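Local coordinates for protein fatty acid synthase 1, isoform A (Drosophila melanogaster, PDB 6FN6) that probably builds long-chain saturated fatty acids from acetyl-CoA and malonyl-CoA with NADPH, here represented by its dehydratase, enoylreductase and ketoreductase region, at residues S1046-S1060 against C1085-Q1099. Residues are numbered along the deposited sequence; the frame is centred on the assembly and turned at random.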
loop_
_atom_site.group_PDB
_atom_site.type_symbol
_atom_site.label_atom_id
_atom_site.label_comp_id
_atom_site.label_asym_id
_atom_site.label_seq_id
_atom_site.Cartn_x
_atom_site.Cartn_y
_atom_site.Cartn_z
ATOM N N SER A 1046 -40.321 49.772 -24.183
ATOM C CA SER A 1046 -38.925 49.656 -23.780
ATOM C C SER A 1046 -38.148 50.894 -24.225
ATOM O O SER A 1046 -37.202 51.313 -23.559
ATOM C CB SER A 1046 -38.287 48.390 -24.358
ATOM O OG SER A 1046 -38.278 48.409 -25.773
ATOM N N ARG A 1047 -38.553 51.472 -25.352
ATOM C CA ARG A 1047 -37.930 52.692 -25.863
ATOM C C ARG A 1047 -37.975 53.802 -24.819
ATOM O O ARG A 1047 -37.056 54.611 -24.724
ATOM C CB ARG A 1047 -38.616 53.163 -27.148
ATOM C CG ARG A 1047 -38.474 52.215 -28.327
ATOM C CD ARG A 1047 -39.187 52.761 -29.549
ATOM N NE ARG A 1047 -39.269 51.784 -30.634
ATOM C CZ ARG A 1047 -39.404 52.100 -31.921
ATOM N NH1 ARG A 1047 -39.464 53.371 -32.299
ATOM N NH2 ARG A 1047 -39.472 51.141 -32.833
ATOM N N ASP A 1048 -39.060 53.846 -24.055
ATOM C CA ASP A 1048 -39.256 54.887 -23.051
ATOM C C ASP A 1048 -38.654 54.488 -21.704
ATOM O O ASP A 1048 -38.034 55.304 -21.023
ATOM C CB ASP A 1048 -40.748 55.189 -22.878
ATOM C CG ASP A 1048 -41.406 55.654 -24.166
ATOM O OD1 ASP A 1048 -40.722 56.301 -24.989
ATOM O OD2 ASP A 1048 -42.609 55.374 -24.356
ATOM N N ILE A 1049 -38.852 53.231 -21.323
ATOM C CA ILE A 1049 -38.482 52.755 -19.997
ATOM C C ILE A 1049 -37.023 52.314 -19.941
ATOM O O ILE A 1049 -36.245 52.801 -19.119
ATOM C CB ILE A 1049 -39.406 51.600 -19.563
ATOM C CG1 ILE A 1049 -40.871 52.047 -19.576
ATOM C CG2 ILE A 1049 -39.024 51.096 -18.174
ATOM C CD1 ILE A 1049 -41.861 50.902 -19.580
ATOM N N CYS A 1050 -36.660 51.378 -20.809
ATOM C CA CYS A 1050 -35.351 50.748 -20.744
ATOM C C CYS A 1050 -34.318 51.589 -21.480
ATOM O O CYS A 1050 -34.117 51.431 -22.685
ATOM C CB CYS A 1050 -35.427 49.347 -21.338
ATOM S SG CYS A 1050 -36.764 48.368 -20.630
ATOM N N THR A 1051 -33.644 52.466 -20.745
ATOM C CA THR A 1051 -32.648 53.350 -21.336
ATOM C C THR A 1051 -31.239 52.755 -21.365
ATOM O O THR A 1051 -30.320 53.363 -21.912
ATOM C CB THR A 1051 -32.608 54.695 -20.588
ATOM O OG1 THR A 1051 -32.493 54.466 -19.178
ATOM C CG2 THR A 1051 -33.870 55.486 -20.865
ATOM N N GLU A 1052 -31.071 51.569 -20.786
ATOM C CA GLU A 1052 -29.777 50.888 -20.791
ATOM C C GLU A 1052 -29.868 49.549 -21.512
ATOM O O GLU A 1052 -28.990 48.698 -21.366
ATOM C CB GLU A 1052 -29.274 50.665 -19.364
ATOM C CG GLU A 1052 -28.976 51.937 -18.595
ATOM C CD GLU A 1052 -27.597 52.495 -18.892
ATOM O OE1 GLU A 1052 -26.610 51.733 -18.799
ATOM O OE2 GLU A 1052 -27.501 53.698 -19.216
ATOM N N LEU A 1053 -30.927 49.373 -22.298
ATOM C CA LEU A 1053 -31.131 48.140 -23.048
ATOM C C LEU A 1053 -30.097 47.993 -24.156
ATOM O O LEU A 1053 -29.919 48.895 -24.974
ATOM C CB LEU A 1053 -32.545 48.103 -23.630
ATOM C CG LEU A 1053 -32.899 46.908 -24.517
ATOM C CD1 LEU A 1053 -34.203 46.276 -24.066
ATOM C CD2 LEU A 1053 -32.993 47.338 -25.967
ATOM N N ASP A 1054 -29.399 46.860 -24.159
ATOM C CA ASP A 1054 -28.360 46.598 -25.150
ATOM C C ASP A 1054 -28.850 45.632 -26.227
ATOM O O ASP A 1054 -28.338 45.639 -27.347
ATOM C CB ASP A 1054 -27.100 46.034 -24.483
ATOM C CG ASP A 1054 -26.514 46.974 -23.447
ATOM O OD1 ASP A 1054 -26.091 48.085 -23.822
ATOM O OD2 ASP A 1054 -26.464 46.595 -22.259
ATOM N N TYR A 1055 -29.831 44.798 -25.889
ATOM C CA TYR A 1055 -30.319 43.788 -26.825
ATOM C C TYR A 1055 -31.838 43.669 -26.834
ATOM O O TYR A 1055 -32.494 43.741 -25.797
ATOM C CB TYR A 1055 -29.700 42.422 -26.505
ATOM C CG TYR A 1055 -28.202 42.481 -26.350
ATOM C CD1 TYR A 1055 -27.386 42.727 -27.444
ATOM C CD2 TYR A 1055 -27.606 42.314 -25.110
ATOM C CE1 TYR A 1055 -26.019 42.799 -27.311
ATOM C CE2 TYR A 1055 -26.234 42.382 -24.966
ATOM C CZ TYR A 1055 -25.447 42.626 -26.072
ATOM O OH TYR A 1055 -24.081 42.701 -25.944
ATOM N N PHE A 1056 -32.375 43.487 -28.036
ATOM C CA PHE A 1056 -33.786 43.208 -28.246
ATOM C C PHE A 1056 -33.854 42.133 -29.316
ATOM O O PHE A 1056 -33.804 42.430 -30.511
ATOM C CB PHE A 1056 -34.551 44.462 -28.675
ATOM C CG PHE A 1056 -36.049 44.294 -28.671
ATOM C CD1 PHE A 1056 -36.693 43.677 -29.731
ATOM C CD2 PHE A 1056 -36.813 44.773 -27.621
ATOM C CE1 PHE A 1056 -38.070 43.526 -29.736
ATOM C CE2 PHE A 1056 -38.191 44.626 -27.622
ATOM C CZ PHE A 1056 -38.818 44.001 -28.683
ATOM N N ILE A 1057 -33.947 40.882 -28.880
ATOM C CA ILE A 1057 -33.799 39.745 -29.779
ATOM C C ILE A 1057 -35.084 38.924 -29.831
ATOM O O ILE A 1057 -35.727 38.695 -28.809
ATOM C CB ILE A 1057 -32.594 38.874 -29.357
ATOM C CG1 ILE A 1057 -31.323 39.729 -29.356
ATOM C CG2 ILE A 1057 -32.444 37.669 -30.286
ATOM C CD1 ILE A 1057 -30.092 39.031 -28.847
ATOM N N CYS A 1058 -35.444 38.497 -31.038
ATOM C CA CYS A 1058 -36.613 37.656 -31.264
ATOM C C CYS A 1058 -36.199 36.335 -31.910
ATOM O O CYS A 1058 -35.677 36.328 -33.024
ATOM C CB CYS A 1058 -37.629 38.375 -32.159
ATOM S SG CYS A 1058 -38.207 39.981 -31.545
ATOM N N PHE A 1059 -36.420 35.223 -31.211
ATOM C CA PHE A 1059 -36.095 33.900 -31.751
ATOM C C PHE A 1059 -37.307 33.210 -32.373
ATOM O O PHE A 1059 -38.440 33.409 -31.933
ATOM C CB PHE A 1059 -35.510 33.004 -30.656
ATOM C CG PHE A 1059 -34.196 33.485 -30.117
ATOM C CD1 PHE A 1059 -33.009 33.116 -30.729
ATOM C CD2 PHE A 1059 -34.144 34.304 -29.004
ATOM C CE1 PHE A 1059 -31.796 33.556 -30.242
ATOM C CE2 PHE A 1059 -32.932 34.747 -28.511
ATOM C CZ PHE A 1059 -31.756 34.373 -29.131
ATOM N N SER A 1060 -37.055 32.393 -33.391
ATOM C CA SER A 1060 -38.111 31.650 -34.073
ATOM C C SER A 1060 -37.529 30.734 -35.147
ATOM O O SER A 1060 -36.331 30.769 -35.423
ATOM C CB SER A 1060 -39.126 32.607 -34.701
ATOM O OG SER A 1060 -38.483 33.539 -35.553
ATOM N N CYS A 1085 -37.832 44.634 -35.637
ATOM C CA CYS A 1085 -36.409 44.787 -35.372
ATOM C C CYS A 1085 -35.768 45.736 -36.374
ATOM O O CYS A 1085 -34.883 46.514 -36.017
ATOM C CB CYS A 1085 -35.719 43.424 -35.392
ATOM S SG CYS A 1085 -36.260 42.352 -34.034
ATOM N N GLU A 1086 -36.206 45.666 -37.627
ATOM C CA GLU A 1086 -35.713 46.578 -38.649
ATOM C C GLU A 1086 -36.083 48.010 -38.284
ATOM O O GLU A 1086 -35.247 48.910 -38.321
ATOM C CB GLU A 1086 -36.287 46.229 -40.022
ATOM C CG GLU A 1086 -35.703 47.063 -41.157
ATOM C CD GLU A 1086 -36.374 46.804 -42.494
ATOM O OE1 GLU A 1086 -37.557 46.401 -42.503
ATOM O OE2 GLU A 1086 -35.720 47.011 -43.538
ATOM N N GLN A 1087 -37.344 48.206 -37.924
ATOM C CA GLN A 1087 -37.847 49.528 -37.582
ATOM C C GLN A 1087 -37.105 50.081 -36.373
ATOM O O GLN A 1087 -36.749 51.259 -36.334
ATOM C CB GLN A 1087 -39.352 49.471 -37.306
ATOM C CG GLN A 1087 -40.206 49.299 -38.553
ATOM C CD GLN A 1087 -40.172 50.511 -39.464
ATOM O OE1 GLN A 1087 -39.271 50.657 -40.291
ATOM N NE2 GLN A 1087 -41.160 51.385 -39.320
ATOM N N ARG A 1088 -36.883 49.224 -35.380
ATOM C CA ARG A 1088 -36.160 49.617 -34.179
ATOM C C ARG A 1088 -34.787 50.194 -34.536
ATOM O O ARG A 1088 -34.401 51.252 -34.040
ATOM C CB ARG A 1088 -36.016 48.428 -33.229
ATOM C CG ARG A 1088 -37.258 48.152 -32.382
ATOM C CD ARG A 1088 -37.037 46.971 -31.434
ATOM N NE ARG A 1088 -35.944 47.218 -30.495
ATOM C CZ ARG A 1088 -36.081 47.813 -29.313
ATOM N NH1 ARG A 1088 -37.271 48.222 -28.895
ATOM N NH2 ARG A 1088 -35.020 47.996 -28.541
ATOM N N GLN A 1089 -34.050 49.491 -35.391
ATOM C CA GLN A 1089 -32.728 49.950 -35.803
ATOM C C GLN A 1089 -32.802 51.270 -36.562
ATOM O O GLN A 1089 -31.934 52.130 -36.404
ATOM C CB GLN A 1089 -32.026 48.898 -36.667
ATOM C CG GLN A 1089 -31.516 47.695 -35.895
ATOM C CD GLN A 1089 -30.386 46.981 -36.615
ATOM O OE1 GLN A 1089 -29.746 47.540 -37.509
ATOM N NE2 GLN A 1089 -30.133 45.737 -36.227
ATOM N N VAL A 1090 -33.829 51.424 -37.394
ATOM C CA VAL A 1090 -34.030 52.669 -38.123
ATOM C C VAL A 1090 -34.087 53.815 -37.124
ATOM O O VAL A 1090 -33.422 54.834 -37.295
ATOM C CB VAL A 1090 -35.308 52.615 -38.993
ATOM C CG1 VAL A 1090 -35.655 54.003 -39.548
ATOM C CG2 VAL A 1090 -35.147 51.617 -40.124
ATOM N N SER A 1091 -34.871 53.628 -36.068
ATOM C CA SER A 1091 -35.047 54.655 -35.048
ATOM C C SER A 1091 -33.931 54.635 -34.000
ATOM O O SER A 1091 -34.061 55.234 -32.934
ATOM C CB SER A 1091 -36.409 54.495 -34.365
ATOM O OG SER A 1091 -37.467 54.588 -35.304
ATOM N N GLY A 1092 -32.848 53.920 -34.292
ATOM C CA GLY A 1092 -31.682 53.914 -33.423
ATOM C C GLY A 1092 -31.841 53.093 -32.159
ATOM O O GLY A 1092 -31.559 53.573 -31.062
ATOM N N PHE A 1093 -32.307 51.858 -32.311
ATOM C CA PHE A 1093 -32.443 50.949 -31.182
ATOM C C PHE A 1093 -31.863 49.584 -31.536
ATOM O O PHE A 1093 -31.820 49.213 -32.709
ATOM C CB PHE A 1093 -33.910 50.798 -30.773
ATOM C CG PHE A 1093 -34.476 52.002 -30.074
ATOM C CD1 PHE A 1093 -34.087 52.313 -28.783
ATOM C CD2 PHE A 1093 -35.410 52.814 -30.703
ATOM C CE1 PHE A 1093 -34.608 53.415 -28.133
ATOM C CE2 PHE A 1093 -35.936 53.919 -30.060
ATOM C CZ PHE A 1093 -35.534 54.219 -28.770
ATOM N N PRO A 1094 -31.415 48.827 -30.521
ATOM C CA PRO A 1094 -30.974 47.460 -30.809
ATOM C C PRO A 1094 -32.140 46.590 -31.247
ATOM O O PRO A 1094 -33.218 46.673 -30.659
ATOM C CB PRO A 1094 -30.409 46.969 -29.471
ATOM C CG PRO A 1094 -30.181 48.189 -28.653
ATOM C CD PRO A 1094 -31.180 49.204 -29.118
ATOM N N GLY A 1095 -31.929 45.764 -32.263
ATOM C CA GLY A 1095 -32.972 44.873 -32.728
ATOM C C GLY A 1095 -32.410 43.793 -33.616
ATOM O O GLY A 1095 -31.757 44.079 -34.619
ATOM N N THR A 1096 -32.697 42.548 -33.261
ATOM C CA THR A 1096 -32.145 41.407 -33.966
ATOM C C THR A 1096 -33.174 40.297 -34.024
ATOM O O THR A 1096 -33.718 39.891 -32.999
ATOM C CB THR A 1096 -30.871 40.865 -33.275
ATOM O OG1 THR A 1096 -30.005 41.950 -32.921
ATOM C CG2 THR A 1096 -30.129 39.906 -34.196
ATOM N N ALA A 1097 -33.449 39.817 -35.229
ATOM C CA ALA A 1097 -34.317 38.667 -35.405
ATOM C C ALA A 1097 -33.452 37.463 -35.745
ATOM O O ALA A 1097 -32.654 37.510 -36.683
ATOM C CB ALA A 1097 -35.342 38.927 -36.491
ATOM N N ILE A 1098 -33.601 36.392 -34.968
ATOM C CA ILE A 1098 -32.824 35.177 -35.171
ATOM C C ILE A 1098 -33.757 34.079 -35.656
ATOM O O ILE A 1098 -34.735 33.746 -34.989
ATOM C CB ILE A 1098 -32.093 34.752 -33.879
ATOM C CG1 ILE A 1098 -31.247 35.903 -33.327
ATOM C CG2 ILE A 1098 -31.223 33.527 -34.127
ATOM C CD1 ILE A 1098 -30.168 36.399 -34.270
ATOM N N GLN A 1099 -33.445 33.520 -36.820
ATOM C CA GLN A 1099 -34.257 32.466 -37.416
ATOM C C GLN A 1099 -33.447 31.201 -37.676
ATOM O O GLN A 1099 -32.333 31.263 -38.195
ATOM C CB GLN A 1099 -34.890 32.956 -38.719
ATOM C CG GLN A 1099 -35.997 33.965 -38.508
ATOM C CD GLN A 1099 -36.563 34.488 -39.810
ATOM O OE1 GLN A 1099 -36.111 34.111 -40.892
ATOM N NE2 GLN A 1099 -37.556 35.362 -39.713
HETATM O O HOH W 1 -30.375 43.133 -30.577
#
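Arg1088, near the end of helix 1072-1090, lays its guanidinium flat on the ring of Phe1056, the planes 14° apart, in an off-centre cation-pi contact with the CZ atom of Arg1088 4.0 Å from the ring centroid of Phe1056. A bend at chi3 (61°) in the otherwise partly extended arginine turns the group over the ring, where a planar cation suits an aromatic face; CB of Phe1093 lies over the rim of the opposite face. NE and NH2 of Arg1088 grip Pro1094 O side-on, NE at 2.8 Å, while NH1 forms a salt bridge with Asp1043. Were Arg1088 replaced by alanine, Pro1094 O would probably lose both side-chain donors, Asp1043 one of its two arginine partners, and the Phe1056 ring its stacked cation.

Beyond this stack, strands 1055-1060 and 1096-1099 run parallel as neighbours in the Rossmann-type sheet of the ketoreductase domain. Cys1058 straddles Ala1097, its N bonded to Thr1096 O at 3.0 Å and its O to Ile1098 N at 2.8 Å. Branched Ile1098 packs on the face it shares with Ile1057 and Phe1059, its CG1 3.7 Å from Ile1057 CG2; on the other face Cys1058 SG meets SG of Cys1085, on the helix packed there, at 4.0 Å.

On the solvent-facing side, partly exposed Arg1047 rests its CG over the Phe1093 ring, 3.7 Å from the centroid; slacker is its NH1, 3.8 Å from OG of exposed Ser1091. Its NE also reaches Asp1043, probably offsetting the closeness of the two arginines. Thus the Asp1043 carboxylate ties the helix ends together, the Pro1094 carbonyl holds the loop to Arg1088, and the stack fastens this group to the strand.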